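Local coordinates for protein beta-gamma-crystallin (Geodia cydonium, PDB 4IAU) that is of unknown function but binds calcium and belongs to the beta/gamma-crystallin family of Greek key proteins, at residues G37-Y42 with R74-V79; A30-T35 with I58-S63; T3-L8 with D17-Q22; F41-N46 with G54-K59. All coordinates share one frame; numbering follows the deposited sequence. Where two conformers were deposited one is given.

Contact 1: residues G37-Y42 with R74-V79; sequences GMWIFY and RSFRPV
Trp39 lies under Pro78, with CB of the proline over the centre of the indole six-membered ring, 3.9 Å from its centroid and only 8° off the ring normal. This is a CH-pi contact. CD of the same proline comes down on Trp39 CZ3. The CE3 and CZ3 side of the indole also reaches the edge of the Phe76 ring, where Trp39 CZ3 is 3.8 Å from Phe76 CD2. The Phe76 ring and that of Phe41 are near parallel, with planes 26° apart, but slid so far that they barely overlap. Instead Phe41 CD2 touches Phe76 CB at 3.4 Å. These four residues share one face of the sheet.

Ile40, Tyr42, Ser75 and Arg77 share the other. Tyr42 and Arg77 cross, with ring and guanidinium planes 78° apart. Arg77 NE donates to Tyr42 OH at 3.1 Å, and the hydroxyl lies in the guanidinium plane. Both polar ends have further partners: Tyr42 OH bonds to Phe94 O, and Arg77 NH2 bonds to Gly96 O and Phe94 O. Farther along, Ile40 CD1 packs on Val79 CG2 at 3.8 Å.

The backbones pair through Ile40 and Arg77, each N bonding to the other's O at 2.9 Å. Val79 N bonds to Met38 O. At the other end Tyr42 O takes Arg74 N at 2.9 Å and, weakly, Ser75 N. Arg74 and Ser75 thus both face Tyr42, a classic beta bulge in an antiparallel strand pair of the crystallin Greek key fold.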
# COMPACT_ATOMS: atom_id res chain seq x y z
N GLY A 37 8.60 -9.89 -1.74
CA GLY A 37 7.93 -8.76 -1.13
C GLY A 37 6.42 -8.86 -1.25
O GLY A 37 5.83 -9.94 -1.29
N MSE A 38 5.77 -7.69 -1.25
CA MSE A 38 4.33 -7.56 -1.34
C MSE A 38 4.04 -6.39 -2.29
O MSE A 38 4.69 -5.36 -2.18
CB MSE A 38 3.71 -7.26 0.02
CG MSE A 38 3.84 -8.40 0.99
SE MSE A 38 2.87 -7.98 2.65
CE MSE A 38 1.89 -6.47 1.98
N TRP A 39 3.09 -6.57 -3.19
CA TRP A 39 2.81 -5.59 -4.19
C TRP A 39 1.31 -5.27 -4.25
O TRP A 39 0.49 -6.13 -4.00
CB TRP A 39 3.26 -6.06 -5.58
CG TRP A 39 4.75 -6.16 -5.73
CD1 TRP A 39 5.57 -7.09 -5.15
CD2 TRP A 39 5.59 -5.28 -6.47
NE1 TRP A 39 6.88 -6.85 -5.52
CE2 TRP A 39 6.92 -5.75 -6.33
CE3 TRP A 39 5.35 -4.16 -7.29
CZ2 TRP A 39 8.00 -5.11 -6.96
CZ3 TRP A 39 6.42 -3.52 -7.92
CH2 TRP A 39 7.73 -4.01 -7.73
N ILE A 40 0.99 -4.05 -4.66
CA ILE A 40 -0.38 -3.65 -4.87
C ILE A 40 -0.50 -3.18 -6.30
O ILE A 40 0.36 -2.44 -6.82
CB ILE A 40 -0.85 -2.52 -3.90
CG1 ILE A 40 -0.39 -2.80 -2.49
CG2 ILE A 40 -2.37 -2.39 -3.98
CD1 ILE A 40 -0.64 -1.73 -1.49
N PHE A 41 -1.56 -3.63 -6.96
CA PHE A 41 -1.89 -3.36 -8.35
C PHE A 41 -3.17 -2.56 -8.41
O PHE A 41 -4.10 -2.83 -7.63
CB PHE A 41 -2.01 -4.64 -9.17
CG PHE A 41 -0.75 -5.50 -9.06
CD1 PHE A 41 -0.61 -6.33 -7.95
CD2 PHE A 41 0.25 -5.43 -10.03
CE1 PHE A 41 0.60 -7.02 -7.82
CE2 PHE A 41 1.44 -6.09 -9.86
CZ PHE A 41 1.60 -6.87 -8.74
N TYR A 42 -3.25 -1.61 -9.36
CA TYR A 42 -4.35 -0.69 -9.41
C TYR A 42 -4.87 -0.57 -10.84
O TYR A 42 -4.10 -0.56 -11.80
CB TYR A 42 -3.91 0.71 -8.96
CG TYR A 42 -3.27 0.73 -7.59
CD1 TYR A 42 -1.93 0.47 -7.42
CD2 TYR A 42 -4.02 1.00 -6.44
CE1 TYR A 42 -1.34 0.46 -6.18
CE2 TYR A 42 -3.44 1.03 -5.17
CZ TYR A 42 -2.08 0.77 -5.04
OH TYR A 42 -1.43 0.81 -3.84
N ARG A 74 -2.90 -0.43 -14.42
CA ARG A 74 -2.34 0.82 -14.95
C ARG A 74 -1.30 1.41 -14.01
O ARG A 74 -0.64 2.39 -14.40
CB ARG A 74 -3.44 1.82 -15.30
CG ARG A 74 -4.26 1.45 -16.52
CD ARG A 74 -3.63 1.94 -17.83
NE ARG A 74 -2.46 1.23 -18.26
CZ ARG A 74 -2.47 0.17 -19.04
NH1 ARG A 74 -3.58 -0.42 -19.37
NH2 ARG A 74 -1.31 -0.35 -19.46
N SER A 75 -1.09 0.85 -12.83
CA SER A 75 -0.01 1.22 -11.95
C SER A 75 0.13 0.11 -10.92
O SER A 75 -0.80 -0.67 -10.69
CB SER A 75 -0.22 2.58 -11.28
OG SER A 75 -1.40 2.63 -10.50
N PHE A 76 1.30 0.06 -10.26
CA PHE A 76 1.54 -0.96 -9.24
C PHE A 76 2.78 -0.56 -8.49
O PHE A 76 3.66 0.15 -9.01
CB PHE A 76 1.62 -2.37 -9.85
CG PHE A 76 2.64 -2.55 -10.96
CD1 PHE A 76 2.27 -2.30 -12.26
CD2 PHE A 76 3.93 -2.98 -10.71
CE1 PHE A 76 3.20 -2.49 -13.29
CE2 PHE A 76 4.82 -3.16 -11.73
CZ PHE A 76 4.47 -2.91 -13.04
N ARG A 77 2.89 -1.05 -7.24
CA ARG A 77 4.02 -0.65 -6.42
C ARG A 77 4.25 -1.64 -5.30
O ARG A 77 3.30 -2.30 -4.83
CB ARG A 77 3.83 0.77 -5.83
CG ARG A 77 2.53 0.90 -5.01
CD ARG A 77 2.42 2.32 -4.46
NE ARG A 77 1.09 2.56 -3.94
CZ ARG A 77 0.64 3.77 -3.58
NH1 ARG A 77 1.46 4.82 -3.64
NH2 ARG A 77 -0.60 3.94 -3.19
N PRO A 78 5.47 -1.74 -4.81
CA PRO A 78 5.76 -2.58 -3.66
C PRO A 78 5.34 -1.88 -2.38
O PRO A 78 5.23 -0.67 -2.28
CB PRO A 78 7.29 -2.76 -3.74
CG PRO A 78 7.77 -1.44 -4.34
CD PRO A 78 6.71 -1.07 -5.33
N VAL A 79 5.16 -2.71 -1.34
CA VAL A 79 4.93 -2.22 -0.01
C VAL A 79 6.29 -2.23 0.69
O VAL A 79 6.78 -3.27 1.14
CB VAL A 79 3.89 -3.05 0.75
CG1 VAL A 79 3.64 -2.47 2.14
CG2 VAL A 79 2.57 -3.13 -0.04
O HOH W 1 7.54 -5.44 -0.57

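Contact 2: residues A30-T35 with I58-S63; sequences ARVRVT and IKLDES
Val32 and Leu60 meet tip to tip, with CG1 of the valine 3.6 Å from CD1 of the leucine. Val32 CG2 touches the same methyl. Val34 is wedged in beside them. Its CG2 lies 3.9 Å from Leu60 CB, and its CB lies 3.4 Å from Asp61 O. CG1 is anti to the backbone N (chi1 172°) and faces the backbone of Glu62. This is the close-packed side, where the two valines are buried. Val6 touches both valines, and Trp39 also touches Val34.

The opposite character appears at Glu62 and Ser63, where the chain is more exposed. Polar bonds do the holding there. Ser63 N donates to Val34 O at 2.9 Å. The Arg33 chain is extended from CG to NE, and NE donates to Ser63 O at 2.9 Å. Ser63 O sits 21° out of the guanidinium plane. An alanine in place of Arg33 would probably leave Ser63 O without its side-chain donor and Ser63 less firmly held. A water donates to Val32 O and to Ser63 OG, 3.0 Å from the latter. Ser63 OG also bonds to His65 O and a glycerol, probably from the crystallisation liquor. Glu62 turns its carboxylate to Gly37 N.

The strands 31-36 and 57-61 belong to different sheets. Their segment directions differ by 49° and their axes come no closer than 7.2 Å. Side chains meet between the layers, and the bonds of Ser63 to Val34 and Arg33 lie at one end, as in the two-sheet packing of a beta/gamma-crystallin domain.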
# COMPACT_ATOMS: atom_id res chain seq x y z
N ALA A 30 -1.37 -9.33 -18.08
CA ALA A 30 -2.50 -10.22 -17.79
C ALA A 30 -2.22 -11.20 -16.64
O ALA A 30 -3.19 -11.65 -16.02
CB ALA A 30 -2.87 -10.99 -19.03
N ARG A 31 -0.98 -11.59 -16.39
CA ARG A 31 -0.64 -12.59 -15.37
C ARG A 31 0.51 -12.06 -14.54
O ARG A 31 1.28 -11.20 -14.96
CB ARG A 31 -0.30 -13.95 -16.00
CG ARG A 31 -1.48 -14.56 -16.71
CD ARG A 31 -1.27 -16.06 -17.07
NE ARG A 31 -0.27 -16.21 -18.01
CZ ARG A 31 0.46 -17.29 -18.22
NH1 ARG A 31 0.40 -18.38 -17.46
NH2 ARG A 31 1.34 -17.18 -19.18
N VAL A 32 0.59 -12.61 -13.32
CA VAL A 32 1.50 -12.07 -12.30
C VAL A 32 2.08 -13.18 -11.46
O VAL A 32 1.40 -14.17 -11.14
CB VAL A 32 0.71 -11.08 -11.41
CG1 VAL A 32 -0.49 -11.74 -10.72
CG2 VAL A 32 1.63 -10.38 -10.39
N ARG A 33 3.31 -12.98 -11.00
CA ARG A 33 3.92 -13.75 -9.94
C ARG A 33 4.82 -12.82 -9.12
O ARG A 33 5.86 -12.40 -9.60
CB ARG A 33 4.74 -14.92 -10.44
CG ARG A 33 5.35 -15.76 -9.35
CD ARG A 33 6.17 -16.88 -9.89
NE ARG A 33 6.98 -17.50 -8.87
CZ ARG A 33 7.85 -18.47 -9.10
NH1 ARG A 33 7.98 -18.95 -10.33
NH2 ARG A 33 8.57 -18.89 -8.06
N VAL A 34 4.40 -12.51 -7.88
CA VAL A 34 5.27 -11.81 -6.95
C VAL A 34 6.32 -12.79 -6.45
O VAL A 34 5.98 -13.83 -5.87
CB VAL A 34 4.49 -11.24 -5.76
CG1 VAL A 34 5.45 -10.69 -4.74
CG2 VAL A 34 3.52 -10.17 -6.22
N THR A 35 7.59 -12.49 -6.69
CA THR A 35 8.68 -13.38 -6.26
C THR A 35 9.35 -12.88 -4.98
O THR A 35 9.89 -13.73 -4.25
CB THR A 35 9.67 -13.58 -7.39
OG1 THR A 35 10.21 -12.34 -7.76
CG2 THR A 35 8.98 -14.28 -8.57
N ILE A 58 -5.69 -4.83 -6.12
CA ILE A 58 -5.42 -6.12 -5.51
C ILE A 58 -4.04 -6.07 -4.87
O ILE A 58 -3.10 -5.56 -5.48
CB ILE A 58 -5.58 -7.29 -6.50
CG1 ILE A 58 -5.42 -8.63 -5.77
CG2 ILE A 58 -4.63 -7.17 -7.68
CD1 ILE A 58 -5.89 -9.80 -6.59
N LYS A 59 -3.91 -6.62 -3.67
CA LYS A 59 -2.67 -6.78 -2.98
C LYS A 59 -2.23 -8.25 -3.11
O LYS A 59 -3.03 -9.13 -2.79
CB LYS A 59 -2.80 -6.37 -1.50
CG LYS A 59 -1.51 -6.53 -0.71
CD LYS A 59 -1.45 -6.13 0.75
CE LYS A 59 -1.77 -7.26 1.67
NZ LYS A 59 -0.99 -8.50 1.59
N LEU A 60 -1.01 -8.48 -3.54
CA LEU A 60 -0.49 -9.80 -3.73
C LEU A 60 0.83 -10.02 -3.00
O LEU A 60 1.73 -9.20 -2.97
CB LEU A 60 -0.26 -10.08 -5.25
CG LEU A 60 -1.55 -10.07 -6.08
CD1 LEU A 60 -1.20 -10.20 -7.57
CD2 LEU A 60 -2.47 -11.19 -5.64
N ASP A 61 0.88 -11.23 -2.40
CA ASP A 61 2.04 -11.71 -1.67
C ASP A 61 2.86 -12.65 -2.54
O ASP A 61 2.48 -13.05 -3.63
CB ASP A 61 1.56 -12.38 -0.41
CG ASP A 61 0.85 -11.48 0.58
OD1 ASP A 61 0.82 -10.24 0.50
OD2 ASP A 61 0.25 -12.07 1.49
N GLU A 62 4.03 -12.99 -2.02
CA GLU A 62 4.93 -13.94 -2.68
C GLU A 62 4.19 -15.18 -3.09
O GLU A 62 3.38 -15.74 -2.32
CB GLU A 62 6.05 -14.28 -1.72
CG GLU A 62 7.09 -13.16 -1.61
CD GLU A 62 8.02 -13.20 -0.42
OE1 GLU A 62 7.91 -14.13 0.43
OE2 GLU A 62 8.95 -12.34 -0.34
N SER A 63 4.52 -15.69 -4.26
CA SER A 63 3.91 -16.86 -4.85
C SER A 63 4.91 -17.66 -5.64
O SER A 63 5.87 -17.11 -6.17
CB SER A 63 2.82 -16.36 -5.83
OG SER A 63 2.11 -17.34 -6.53
O HOH W 2 0.86 -15.45 -8.44

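Contact 3: residues T3-L8 with D17-Q22; sequences TAKVTL and DFTSEQ
Lys5 runs beside Thr19 and crosses Asp17, with CG anti to the backbone N (chi1 -163°) and the chain extended beyond it. Lys5 CB lies 4.0 Å from Phe18 O. CG is closer to that oxygen and also meets CG2 of Thr19, whose side chain lies alongside and points the same way. Lys5 CE touches Asp17 OD2 at 3.6 Å. At the tip, Lys5 NZ is 4.0 Å from Asp17 OD2, too far for a salt bridge. A water spans the difference: it accepts from Lys5 NZ and donates to Asp17 OD2, 2.6 Å away. NZ also makes a weak bond to a glycerol, probably from the crystallisation liquor.

The other carboxylate oxygen goes to Thr7. Thr7 OG1 donates to Asp17 OD1 at 2.7 Å, meeting it from above the carboxylate plane, 50° out of it. The two side chains lie side by side. A valine in place of Thr7 would probably leave Asp17 OD1 without this donor and the carboxylate freer to turn.

On the other face, Phe18 is buried. Its CE1 lies 3.8 Å from Leu8 CD1, the two side chains crossing at about a right angle. Val6 CG1 rests on Phe18 CB. Between the faces, Val6 N and Phe18 O bond at 3.0 Å, and Phe18 N returns the bond to Val6 O.

The hairpin of strands 5-9 and 15-18 forms one side of a four-stranded antiparallel sheet. Strand 31-36 pairs with the far side of strand 5-9. Val6 and Leu8 pack on Phe41 of strand 38-42, and the Phe18 ring meets Phe76 of strand 75-78 edge-to-face.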
# COMPACT_ATOMS: atom_id res chain seq x y z
N THR A 3 15.00 -5.85 -3.26
CA THR A 3 14.24 -6.18 -2.09
C THR A 3 12.77 -6.56 -2.37
O THR A 3 12.14 -7.32 -1.58
CB THR A 3 14.30 -5.01 -1.09
OG1 THR A 3 15.70 -4.73 -0.90
CG2 THR A 3 13.85 -5.57 0.21
N ALA A 4 12.20 -6.08 -3.42
CA ALA A 4 10.86 -6.48 -3.89
C ALA A 4 10.97 -6.77 -5.38
O ALA A 4 11.70 -6.09 -6.10
CB ALA A 4 9.85 -5.39 -3.62
N LYS A 5 10.22 -7.78 -5.84
CA LYS A 5 10.31 -8.18 -7.24
C LYS A 5 9.02 -8.84 -7.67
O LYS A 5 8.46 -9.67 -6.92
CB LYS A 5 11.52 -9.08 -7.46
CG LYS A 5 11.94 -9.22 -8.89
CD LYS A 5 13.24 -10.05 -9.00
CE LYS A 5 13.68 -10.12 -10.45
NZ LYS A 5 14.93 -10.97 -10.50
N VAL A 6 8.55 -8.52 -8.85
CA VAL A 6 7.37 -9.12 -9.43
C VAL A 6 7.62 -9.37 -10.92
O VAL A 6 8.20 -8.55 -11.60
CB VAL A 6 6.10 -8.28 -9.17
CG1 VAL A 6 6.22 -6.88 -9.80
CG2 VAL A 6 4.85 -8.99 -9.66
N THR A 7 7.12 -10.51 -11.39
CA THR A 7 7.09 -10.83 -12.79
C THR A 7 5.66 -10.63 -13.31
O THR A 7 4.70 -11.09 -12.70
CB THR A 7 7.46 -12.30 -13.03
OG1 THR A 7 8.81 -12.51 -12.61
CG2 THR A 7 7.32 -12.70 -14.52
N LEU A 8 5.54 -9.93 -14.44
CA LEU A 8 4.28 -9.70 -15.11
C LEU A 8 4.39 -10.20 -16.53
O LEU A 8 5.42 -10.09 -17.18
CB LEU A 8 3.89 -8.21 -15.12
CG LEU A 8 3.60 -7.62 -13.73
CD1 LEU A 8 3.48 -6.13 -13.80
CD2 LEU A 8 2.37 -8.24 -13.17
N ASP A 17 10.20 -8.23 -15.47
CA ASP A 17 10.30 -8.16 -14.02
C ASP A 17 10.45 -6.69 -13.60
O ASP A 17 11.06 -5.89 -14.28
CB ASP A 17 11.50 -8.94 -13.53
CG ASP A 17 11.46 -10.43 -13.82
OD1 ASP A 17 10.39 -10.94 -14.13
OD2 ASP A 17 12.58 -11.05 -13.76
N PHE A 18 9.88 -6.38 -12.43
CA PHE A 18 9.93 -5.06 -11.85
C PHE A 18 10.39 -5.15 -10.41
O PHE A 18 10.04 -6.09 -9.68
CB PHE A 18 8.53 -4.43 -11.88
CG PHE A 18 8.00 -4.26 -13.28
CD1 PHE A 18 7.33 -5.33 -13.89
CD2 PHE A 18 8.19 -3.09 -13.98
CE1 PHE A 18 6.86 -5.21 -15.20
CE2 PHE A 18 7.71 -2.97 -15.28
CZ PHE A 18 7.07 -4.03 -15.89
N THR A 19 11.15 -4.12 -9.97
CA THR A 19 11.68 -4.06 -8.62
C THR A 19 11.36 -2.73 -7.97
O THR A 19 11.83 -2.47 -6.86
CB THR A 19 13.20 -4.25 -8.61
OG1 THR A 19 13.81 -3.26 -9.42
CG2 THR A 19 13.55 -5.62 -9.20
N SER A 20 10.60 -1.86 -8.62
CA SER A 20 10.28 -0.56 -8.09
C SER A 20 8.91 -0.13 -8.53
O SER A 20 8.32 -0.71 -9.44
CB SER A 20 11.34 0.46 -8.51
OG SER A 20 11.25 0.66 -9.90
N GLU A 21 8.40 0.94 -7.94
CA GLU A 21 7.05 1.42 -8.22
C GLU A 21 6.91 1.89 -9.66
O GLU A 21 7.82 2.50 -10.22
CB GLU A 21 6.65 2.53 -7.25
CG GLU A 21 7.32 3.88 -7.47
CD GLU A 21 6.80 4.94 -6.53
OE1 GLU A 21 5.63 5.35 -6.74
OE2 GLU A 21 7.47 5.29 -5.56
N GLN A 22 5.73 1.64 -10.23
CA GLN A 22 5.37 2.04 -11.57
C GLN A 22 4.08 2.83 -11.55
O GLN A 22 2.99 2.25 -11.40
CB GLN A 22 5.25 0.79 -12.48
CG GLN A 22 6.51 -0.06 -12.46
CD GLN A 22 7.75 0.60 -12.97
OE1 GLN A 22 7.77 1.32 -13.98
NE2 GLN A 22 8.87 0.36 -12.29
O HOH W 3 13.14 -3.58 -4.71
O HOH W 4 15.05 -10.19 -13.41

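Contact 4: residues F41-N46 with G54-K59; sequences FYQQAN and GSLWIK
Ser55 meets Gln43 and Gln44 where strands 38-42 and 57-61 part, an antiparallel pair of the crystallin Greek key fold. Ser55 CB touches Gln43 OE1. Its OG lies 3.2 Å from Gln44 CD, but the bond angles to the amide atoms are poor. The Gln44 amide is bonded elsewhere, OE1 to Ser51 OG. Ser55 OG bonds to a water at 2.7 Å, which donates weakly to Gln43 OE1.

Leu56 comes next and is held at its backbone N and O. Its N donates to Gln43 OE1 at 3.0 Å, nearly straight at 169°. Its O accepts from Gln43 N at 2.9 Å. The Gln43 chain has CG anti to the backbone N (chi1 -179°) and is extended, and its amide lies across Leu56, with Gln43 OE1 3.3 Å from Leu56 CG.

Trp57 sets CB 4.2 Å from Tyr42 CD2, and its indole meets the Phe94 ring edge-to-face. Ile58 then pairs with Phe41, its N bonding to Phe41 O and its O to Phe41 N. Beside these bonds, Ile58 CG2 packs 3.9 Å from Phe41 CB.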
# COMPACT_ATOMS: atom_id res chain seq x y z
N PHE A 41 -1.56 -3.63 -6.96
CA PHE A 41 -1.89 -3.36 -8.35
C PHE A 41 -3.17 -2.56 -8.41
O PHE A 41 -4.10 -2.83 -7.63
CB PHE A 41 -2.01 -4.64 -9.17
CG PHE A 41 -0.75 -5.50 -9.06
CD1 PHE A 41 -0.61 -6.33 -7.95
CD2 PHE A 41 0.25 -5.43 -10.03
CE1 PHE A 41 0.60 -7.02 -7.82
CE2 PHE A 41 1.44 -6.09 -9.86
CZ PHE A 41 1.60 -6.87 -8.74
N TYR A 42 -3.25 -1.61 -9.36
CA TYR A 42 -4.35 -0.69 -9.41
C TYR A 42 -4.87 -0.57 -10.84
O TYR A 42 -4.10 -0.56 -11.80
CB TYR A 42 -3.91 0.71 -8.96
CG TYR A 42 -3.27 0.73 -7.59
CD1 TYR A 42 -1.93 0.47 -7.42
CD2 TYR A 42 -4.02 1.00 -6.44
CE1 TYR A 42 -1.34 0.46 -6.18
CE2 TYR A 42 -3.44 1.03 -5.17
CZ TYR A 42 -2.08 0.77 -5.04
OH TYR A 42 -1.43 0.81 -3.84
N GLN A 43 -6.19 -0.39 -10.95
CA GLN A 43 -6.83 -0.26 -12.25
C GLN A 43 -6.50 1.04 -12.96
O GLN A 43 -6.51 1.10 -14.20
CB GLN A 43 -8.35 -0.42 -12.03
CG GLN A 43 -9.16 -0.33 -13.29
CD GLN A 43 -10.60 -0.67 -13.04
OE1 GLN A 43 -11.16 -0.34 -11.97
NE2 GLN A 43 -11.23 -1.31 -13.99
N GLN A 44 -6.26 2.12 -12.20
CA GLN A 44 -5.92 3.41 -12.74
C GLN A 44 -4.46 3.73 -12.50
O GLN A 44 -3.83 3.23 -11.56
CB GLN A 44 -6.75 4.54 -12.10
CG GLN A 44 -8.24 4.33 -12.15
CD GLN A 44 -8.99 5.40 -11.39
OE1 GLN A 44 -8.62 5.75 -10.26
NE2 GLN A 44 -10.04 5.92 -12.01
N ALA A 45 -3.92 4.62 -13.34
CA ALA A 45 -2.57 5.19 -13.12
C ALA A 45 -2.52 5.91 -11.80
O ALA A 45 -3.52 6.28 -11.20
CB ALA A 45 -2.22 6.12 -14.27
N ASN A 46 -1.28 6.11 -11.33
CA ASN A 46 -1.10 6.88 -10.12
C ASN A 46 -1.86 6.29 -8.95
O ASN A 46 -2.34 7.01 -8.06
CB ASN A 46 -1.40 8.38 -10.33
CG ASN A 46 -0.61 8.89 -11.51
OD1 ASN A 46 0.60 8.67 -11.65
ND2 ASN A 46 -1.32 9.52 -12.43
N GLY A 54 -11.26 4.16 -5.16
CA GLY A 54 -12.45 3.38 -5.36
C GLY A 54 -12.46 2.48 -6.59
O GLY A 54 -13.38 1.65 -6.69
N SER A 55 -11.50 2.59 -7.48
CA SER A 55 -11.36 1.67 -8.60
C SER A 55 -10.82 0.33 -8.09
O SER A 55 -10.56 0.13 -6.90
CB SER A 55 -10.50 2.29 -9.70
OG SER A 55 -11.14 3.39 -10.26
N LEU A 56 -10.65 -0.61 -9.03
CA LEU A 56 -10.22 -1.93 -8.64
C LEU A 56 -8.75 -1.93 -8.22
O LEU A 56 -7.93 -1.14 -8.70
CB LEU A 56 -10.43 -2.95 -9.77
CG LEU A 56 -11.86 -3.08 -10.31
CD1 LEU A 56 -11.88 -3.98 -11.50
CD2 LEU A 56 -12.83 -3.54 -9.22
N TRP A 57 -8.44 -2.82 -7.30
CA TRP A 57 -7.12 -2.98 -6.74
C TRP A 57 -6.95 -4.38 -6.26
O TRP A 57 -7.94 -5.06 -5.92
CB TRP A 57 -6.93 -1.95 -5.58
CG TRP A 57 -7.87 -2.27 -4.45
CD1 TRP A 57 -9.20 -1.92 -4.39
CD2 TRP A 57 -7.59 -3.07 -3.29
NE1 TRP A 57 -9.75 -2.45 -3.25
CE2 TRP A 57 -8.81 -3.15 -2.56
CE3 TRP A 57 -6.47 -3.71 -2.80
CZ2 TRP A 57 -8.87 -3.86 -1.36
CZ3 TRP A 57 -6.54 -4.42 -1.61
CH2 TRP A 57 -7.75 -4.47 -0.92
N ILE A 58 -5.69 -4.83 -6.12
CA ILE A 58 -5.42 -6.12 -5.51
C ILE A 58 -4.04 -6.07 -4.87
O ILE A 58 -3.10 -5.56 -5.48
CB ILE A 58 -5.58 -7.29 -6.50
CG1 ILE A 58 -5.42 -8.63 -5.77
CG2 ILE A 58 -4.63 -7.17 -7.68
CD1 ILE A 58 -5.89 -9.80 -6.59
N LYS A 59 -3.91 -6.62 -3.67
CA LYS A 59 -2.67 -6.78 -2.98
C LYS A 59 -2.23 -8.25 -3.11
O LYS A 59 -3.03 -9.13 -2.79
CB LYS A 59 -2.80 -6.37 -1.50
CG LYS A 59 -1.51 -6.53 -0.71
CD LYS A 59 -1.45 -6.13 0.75
CE LYS A 59 -1.77 -7.26 1.67
NZ LYS A 59 -0.99 -8.50 1.59
O HOH W 5 -11.90 2.69 -12.74

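Contacts 1 and 4 share Phe41 and Tyr42: strand 38-42 is the middle strand of its sheet, with 75-78 on one side and 57-61 on the other. Ser75 OG bonds to Gln44 O at 2.7 Å and ties the two contacts together. Contact 3 lies in the facing sheet. Contact 2 bridges the sheets, bonding to contact 3 through Arg33 O and Thr7 N at 2.9 Å. It joins contact 1 where Leu60 N meets Trp39 O at 2.8 Å. The Phe41 ring touches Leu60, Val6 and Leu8 between the layers. The Arg77 side chain of contact 1 is about 11 Å from the calcium ion and about 7 Å from the side chain of Lys90, one of its ligands.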